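Local coordinates for protein MGS-M5 (Unidentified, PDB 4Q3N) that probably catalyses the NAD-dependent interconversion of L-lactate and pyruvate, as a lactate dehydrogenase built on a Rossmann fold, at residues N24-K38 with P56-C69. Numbering follows the deposited sequence.
With ACT (acetate ion), chain G; ACT (acetate ion), chain F.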
loop_
_atom_site.group_PDB
_atom_site.type_symbol
_atom_site.label_atom_id
_atom_site.label_comp_id
_atom_site.label_asym_id
_atom_site.label_seq_id
_atom_site.Cartn_x
_atom_site.Cartn_y
_atom_site.Cartn_z
ATOM N N ASN A 24 2.264 -0.190 -10.659
ATOM C CA ASN A 24 2.903 0.287 -9.444
ATOM C C ASN A 24 1.959 0.393 -8.234
ATOM O O ASN A 24 2.422 0.357 -7.122
ATOM C CB ASN A 24 3.527 1.630 -9.729
ATOM C CG ASN A 24 4.858 1.460 -10.475
ATOM O OD1 ASN A 24 5.869 1.174 -9.829
ATOM N ND2 ASN A 24 4.849 1.565 -11.821
ATOM N N GLN A 25 0.664 0.613 -8.488
ATOM C CA GLN A 25 -0.322 0.651 -7.416
ATOM C C GLN A 25 -0.898 -0.744 -7.143
ATOM O O GLN A 25 -1.617 -0.895 -6.180
ATOM C CB GLN A 25 -1.472 1.637 -7.748
ATOM C CG GLN A 25 -1.002 3.114 -7.792
ATOM C CD GLN A 25 -2.186 4.066 -7.754
ATOM O OE1 GLN A 25 -3.207 3.768 -7.095
ATOM N NE2 GLN A 25 -2.093 5.207 -8.484
ATOM N N GLY A 26 -0.628 -1.736 -7.988
ATOM C CA GLY A 26 -1.313 -3.040 -7.837
ATOM C C GLY A 26 -2.842 -2.959 -7.915
ATOM O O GLY A 26 -3.565 -3.600 -7.152
ATOM N N THR A 27 -3.373 -2.167 -8.843
ATOM C CA THR A 27 -4.830 -1.940 -8.944
ATOM C C THR A 27 -5.658 -3.155 -9.276
ATOM O O THR A 27 -6.714 -3.407 -8.659
ATOM C CB THR A 27 -5.109 -0.879 -10.050
ATOM O OG1 THR A 27 -4.275 0.229 -9.734
ATOM C CG2 THR A 27 -6.594 -0.450 -9.998
ATOM N N VAL A 28 -5.167 -3.938 -10.233
ATOM C CA VAL A 28 -5.906 -5.160 -10.598
ATOM C C VAL A 28 -4.897 -6.274 -10.807
ATOM O O VAL A 28 -3.710 -5.996 -10.906
ATOM C CB VAL A 28 -6.743 -4.977 -11.912
ATOM C CG1 VAL A 28 -7.776 -3.882 -11.749
ATOM C CG2 VAL A 28 -5.786 -4.658 -13.119
ATOM N N GLU A 29 -5.397 -7.505 -10.918
ATOM C CA GLU A 29 -4.583 -8.669 -11.205
ATOM C C GLU A 29 -4.140 -8.768 -12.698
ATOM O O GLU A 29 -2.994 -9.119 -12.991
ATOM C CB GLU A 29 -5.359 -9.933 -10.870
ATOM C CG GLU A 29 -4.524 -11.215 -11.116
ATOM C CD GLU A 29 -5.244 -12.496 -10.738
ATOM O OE1 GLU A 29 -6.116 -12.468 -9.814
ATOM O OE2 GLU A 29 -4.915 -13.555 -11.332
ATOM N N GLU A 30 -5.074 -8.530 -13.635
ATOM C CA GLU A 30 -4.827 -8.900 -15.052
ATOM C C GLU A 30 -4.966 -7.717 -15.985
ATOM O O GLU A 30 -5.964 -7.009 -15.928
ATOM C CB GLU A 30 -5.823 -9.974 -15.515
ATOM C CG GLU A 30 -5.918 -11.208 -14.707
ATOM C CD GLU A 30 -6.873 -12.196 -15.390
ATOM O OE1 GLU A 30 -8.045 -12.276 -14.953
ATOM O OE2 GLU A 30 -6.466 -12.815 -16.406
ATOM N N LEU A 31 -3.999 -7.557 -16.879
ATOM C CA LEU A 31 -3.953 -6.438 -17.801
ATOM C C LEU A 31 -3.724 -6.983 -19.212
ATOM O O LEU A 31 -2.839 -7.829 -19.388
ATOM C CB LEU A 31 -2.814 -5.521 -17.383
ATOM C CG LEU A 31 -2.504 -4.216 -18.061
ATOM C CD1 LEU A 31 -3.745 -3.373 -17.960
ATOM C CD2 LEU A 31 -1.288 -3.554 -17.384
ATOM N N VAL A 32 -4.494 -6.514 -20.192
ATOM C CA VAL A 32 -4.252 -6.923 -21.578
ATOM C C VAL A 32 -4.091 -5.645 -22.392
ATOM O O VAL A 32 -4.899 -4.722 -22.257
ATOM C CB VAL A 32 -5.376 -7.770 -22.148
ATOM C CG1 VAL A 32 -5.063 -8.143 -23.616
ATOM C CG2 VAL A 32 -5.612 -9.071 -21.291
ATOM N N LEU A 33 -3.033 -5.583 -23.195
ATOM C CA LEU A 33 -2.725 -4.409 -23.995
ATOM C C LEU A 33 -3.060 -4.684 -25.458
ATOM O O LEU A 33 -2.606 -5.705 -26.025
ATOM C CB LEU A 33 -1.236 -4.049 -23.880
ATOM C CG LEU A 33 -0.740 -3.903 -22.420
ATOM C CD1 LEU A 33 0.750 -3.577 -22.477
ATOM C CD2 LEU A 33 -1.489 -2.778 -21.650
ATOM N N LEU A 34 -3.856 -3.803 -26.060
ATOM C CA LEU A 34 -4.225 -3.924 -27.480
ATOM C C LEU A 34 -3.719 -2.719 -28.250
ATOM O O LEU A 34 -3.859 -1.590 -27.797
ATOM C CB LEU A 34 -5.744 -4.005 -27.659
ATOM C CG LEU A 34 -6.405 -5.373 -27.770
ATOM C CD1 LEU A 34 -6.036 -6.208 -26.555
ATOM C CD2 LEU A 34 -7.949 -5.209 -27.893
ATOM N N ASP A 35 -3.169 -2.944 -29.422
ATOM C CA ASP A 35 -2.764 -1.831 -30.254
ATOM C C ASP A 35 -2.813 -2.290 -31.685
ATOM O O ASP A 35 -2.545 -3.455 -31.964
ATOM C CB ASP A 35 -1.348 -1.359 -29.901
ATOM C CG ASP A 35 -1.041 0.009 -30.472
ATOM O OD1 ASP A 35 -0.668 0.091 -31.657
ATOM O OD2 ASP A 35 -1.171 1.004 -29.758
ATOM N N ILE A 36 -3.143 -1.396 -32.601
ATOM C CA ILE A 36 -3.128 -1.783 -34.016
ATOM C C ILE A 36 -1.712 -2.227 -34.402
ATOM O O ILE A 36 -1.521 -3.028 -35.301
ATOM C CB ILE A 36 -3.636 -0.630 -34.900
ATOM C CG1 ILE A 36 -3.563 -1.034 -36.362
ATOM C CG2 ILE A 36 -2.860 0.631 -34.637
ATOM C CD1 ILE A 36 -4.301 -2.358 -36.667
ATOM N N ASP A 37 -0.698 -1.744 -33.701
ATOM C CA ASP A 37 0.684 -2.188 -33.967
ATOM C C ASP A 37 0.945 -3.301 -32.945
ATOM O O ASP A 37 1.256 -3.023 -31.773
ATOM C CB ASP A 37 1.670 -1.007 -33.827
ATOM C CG ASP A 37 3.139 -1.413 -33.985
ATOM O OD1 ASP A 37 3.455 -2.611 -34.091
ATOM O OD2 ASP A 37 3.998 -0.503 -34.007
ATOM N N LYS A 38 0.772 -4.555 -33.358
ATOM C CA LYS A 38 0.829 -5.659 -32.386
ATOM C C LYS A 38 2.220 -5.790 -31.750
ATOM O O LYS A 38 2.309 -6.066 -30.574
ATOM C CB LYS A 38 0.447 -6.996 -33.037
ATOM C CG LYS A 38 0.523 -8.259 -32.110
ATOM C CD LYS A 38 -0.256 -8.177 -30.772
ATOM C CE LYS A 38 -0.295 -9.557 -30.033
ATOM N NZ LYS A 38 -1.367 -10.480 -30.535
ATOM N N PRO A 56 4.312 -4.421 -6.252
ATOM C CA PRO A 56 3.600 -4.785 -5.003
ATOM C C PRO A 56 2.613 -5.924 -5.179
ATOM O O PRO A 56 2.163 -6.478 -4.191
ATOM C CB PRO A 56 2.825 -3.491 -4.634
ATOM C CG PRO A 56 2.526 -2.865 -6.015
ATOM C CD PRO A 56 3.828 -3.155 -6.829
ATOM N N ARG A 57 2.281 -6.279 -6.404
ATOM C CA ARG A 57 1.224 -7.257 -6.644
ATOM C C ARG A 57 1.554 -8.241 -7.744
ATOM O O ARG A 57 2.135 -7.837 -8.752
ATOM C CB ARG A 57 -0.097 -6.558 -7.027
ATOM C CG ARG A 57 -1.316 -7.526 -7.006
ATOM C CD ARG A 57 -2.640 -6.805 -7.365
ATOM N NE ARG A 57 -3.777 -7.726 -7.376
ATOM C CZ ARG A 57 -5.061 -7.325 -7.318
ATOM N NH1 ARG A 57 -5.338 -6.025 -7.272
ATOM N NH2 ARG A 57 -6.058 -8.207 -7.302
ATOM N N LYS A 58 1.189 -9.519 -7.546
ATOM C CA LYS A 58 1.325 -10.503 -8.623
ATOM C C LYS A 58 0.358 -10.060 -9.721
ATOM O O LYS A 58 -0.806 -9.759 -9.435
ATOM C CB LYS A 58 1.023 -11.931 -8.141
ATOM C CG LYS A 58 1.026 -13.064 -9.249
ATOM C CD LYS A 58 -0.368 -13.141 -9.930
ATOM C CE LYS A 58 -0.495 -14.072 -11.127
ATOM N NZ LYS A 58 -0.476 -15.456 -10.688
ATOM N N MET A 59 0.831 -10.025 -10.976
ATOM C CA MET A 59 -0.062 -9.690 -12.082
ATOM C C MET A 59 0.191 -10.550 -13.271
ATOM O O MET A 59 1.269 -11.102 -13.417
ATOM C CB MET A 59 0.122 -8.208 -12.510
ATOM C CG MET A 59 -0.283 -7.235 -11.405
ATOM S SD MET A 59 -0.049 -5.509 -11.880
ATOM C CE MET A 59 -1.265 -5.341 -13.202
ATOM N N SER A 60 -0.820 -10.642 -14.126
ATOM C CA SER A 60 -0.718 -11.259 -15.442
ATOM C C SER A 60 -0.841 -10.149 -16.479
ATOM O O SER A 60 -1.864 -9.454 -16.532
ATOM C CB SER A 60 -1.821 -12.287 -15.655
ATOM O OG SER A 60 -1.508 -13.512 -15.042
ATOM N N ILE A 61 0.192 -9.947 -17.287
ATOM C CA ILE A 61 0.159 -8.877 -18.293
ATOM C C ILE A 61 0.554 -9.413 -19.669
ATOM O O ILE A 61 1.571 -10.107 -19.789
ATOM C CB ILE A 61 1.129 -7.713 -17.935
ATOM C CG1 ILE A 61 0.877 -7.208 -16.501
ATOM C CG2 ILE A 61 1.022 -6.551 -19.013
ATOM C CD1 ILE A 61 1.862 -6.052 -16.129
ATOM N N LYS A 62 -0.253 -9.131 -20.692
ATOM C CA LYS A 62 0.112 -9.579 -22.037
ATOM C C LYS A 62 -0.429 -8.634 -23.115
ATOM O O LYS A 62 -1.350 -7.849 -22.860
ATOM C CB LYS A 62 -0.419 -10.981 -22.283
ATOM C CG LYS A 62 -1.879 -10.992 -22.575
ATOM C CD LYS A 62 -2.399 -12.434 -22.785
ATOM C CE LYS A 62 -3.892 -12.405 -23.123
ATOM N NZ LYS A 62 -4.316 -13.662 -23.759
ATOM N N ALA A 63 0.136 -8.694 -24.330
ATOM C CA ALA A 63 -0.495 -8.014 -25.463
ATOM C C ALA A 63 -1.584 -8.950 -25.942
ATOM O O ALA A 63 -1.361 -10.149 -25.954
ATOM C CB ALA A 63 0.566 -7.739 -26.660
ATOM N N GLY A 64 -2.742 -8.461 -26.367
ATOM C CA GLY A 64 -3.750 -9.411 -26.837
ATOM C C GLY A 64 -4.533 -8.902 -28.025
ATOM O O GLY A 64 -4.059 -8.001 -28.718
ATOM N N ASP A 65 -5.733 -9.455 -28.227
ATOM C CA ASP A 65 -6.575 -9.158 -29.385
ATOM C C ASP A 65 -7.959 -8.839 -28.841
ATOM O O ASP A 65 -8.183 -8.963 -27.664
ATOM C CB ASP A 65 -6.675 -10.350 -30.353
ATOM C CG ASP A 65 -5.321 -10.964 -30.683
ATOM O OD1 ASP A 65 -4.497 -10.284 -31.339
ATOM O OD2 ASP A 65 -5.087 -12.139 -30.298
ATOM N N TYR A 66 -8.914 -8.527 -29.703
ATOM C CA TYR A 66 -10.218 -8.124 -29.216
ATOM C C TYR A 66 -10.930 -9.260 -28.487
ATOM O O TYR A 66 -11.684 -9.007 -27.547
ATOM C CB TYR A 66 -11.079 -7.590 -30.385
ATOM C CG TYR A 66 -10.728 -6.144 -30.652
ATOM C CD1 TYR A 66 -11.083 -5.158 -29.742
ATOM C CD2 TYR A 66 -9.995 -5.772 -31.781
ATOM C CE1 TYR A 66 -10.748 -3.836 -29.957
ATOM C CE2 TYR A 66 -9.666 -4.439 -32.019
ATOM C CZ TYR A 66 -10.056 -3.478 -31.101
ATOM O OH TYR A 66 -9.728 -2.166 -31.276
ATOM N N LYS A 67 -10.674 -10.503 -28.895
ATOM C CA LYS A 67 -11.282 -11.632 -28.202
ATOM C C LYS A 67 -10.923 -11.669 -26.713
ATOM O O LYS A 67 -11.692 -12.207 -25.906
ATOM C CB LYS A 67 -10.917 -12.960 -28.885
ATOM C CG LYS A 67 -9.450 -13.376 -28.790
ATOM C CD LYS A 67 -9.231 -14.736 -29.499
ATOM C CE LYS A 67 -7.756 -15.170 -29.489
ATOM N NZ LYS A 67 -7.186 -15.284 -28.103
ATOM N N ASP A 68 -9.788 -11.102 -26.323
ATOM C CA ASP A 68 -9.492 -11.025 -24.878
ATOM C C ASP A 68 -10.411 -10.127 -24.072
ATOM O O ASP A 68 -10.346 -10.140 -22.846
ATOM C CB ASP A 68 -8.045 -10.556 -24.650
ATOM C CG ASP A 68 -7.060 -11.564 -25.168
ATOM O OD1 ASP A 68 -7.105 -12.727 -24.697
ATOM O OD2 ASP A 68 -6.314 -11.224 -26.111
ATOM N N CYS A 69 -11.266 -9.361 -24.741
ATOM C CA CYS A 69 -12.198 -8.487 -24.050
ATOM C C CYS A 69 -13.344 -9.273 -23.447
ATOM O O CYS A 69 -14.094 -8.743 -22.627
ATOM C CB CYS A 69 -12.774 -7.424 -24.996
ATOM S SG CYS A 69 -11.538 -6.194 -25.465
HETATM C C ACT G . -8.916 -5.816 -6.756
HETATM O O ACT G . -7.955 -5.673 -5.952
HETATM O OXT ACT G . -8.835 -6.738 -7.614
HETATM C CH3 ACT G . -10.105 -4.909 -6.684
HETATM C C ACT F . 2.700 -16.726 -11.661
HETATM O O ACT F . 3.633 -16.664 -12.534
HETATM O OXT ACT F . 1.821 -17.646 -11.739
HETATM C CH3 ACT F . 2.601 -15.715 -10.555
HETATM O O HOH W 1 -6.645 -11.050 -7.546
HETATM O O HOH W 2 -3.898 -14.119 -13.803
HETATM O O HOH W 3 -2.439 -5.940 -29.731
#
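Leu31 pairs in parallel with Ile61 and Leu33 with Ala63, strands 30-34 and 60-63 running 11° apart, and five backbone hydrogen bonds from Ser60 N–Glu29 O to Gly64 N–Leu33 O zip up this border of the sheet. On one face Leu31 CD2 lies beside Ile61 CG2 at 4.1 Å, under helices 13-25 and 38-49. On the other, Val32 CG1 sits 3.6 Å from Gly64 N, where a side chain on the glycine would clash. Leu34 CD2 rests over the Tyr66 ring in a CH-pi contact, 3.9 Å from the centroid.

Before the strands, Arg57 reaches out fully extended, CG anti to the backbone N (chi1 -168°), and lays one guanidinium face over Glu29 N. At the group's edge, NH1 gives Gly26 O a 3.0 Å bond, arriving from above the carbonyl plane, while NH1 and NH2 together grip an acetate, probably from the crystallisation liquor. A lysine in its place would probably lose the flat cover over Glu29 N and leave Gly26 O or an acetate oxygen without its mate. A water joins NH2 to Glu29 OE1, which also salt-bridges Arg2 of a third subunit.

Beyond the strands, Lys38 NZ makes a weak salt bridge to Asp65 OD1 (3.2 Å). Charged contacts thus flank both ends of this strand pair in a beta-alpha-beta unit of the NAD-binding domain, its Leu31 face apolar, and Glu29 carries one end into the tetramer interface.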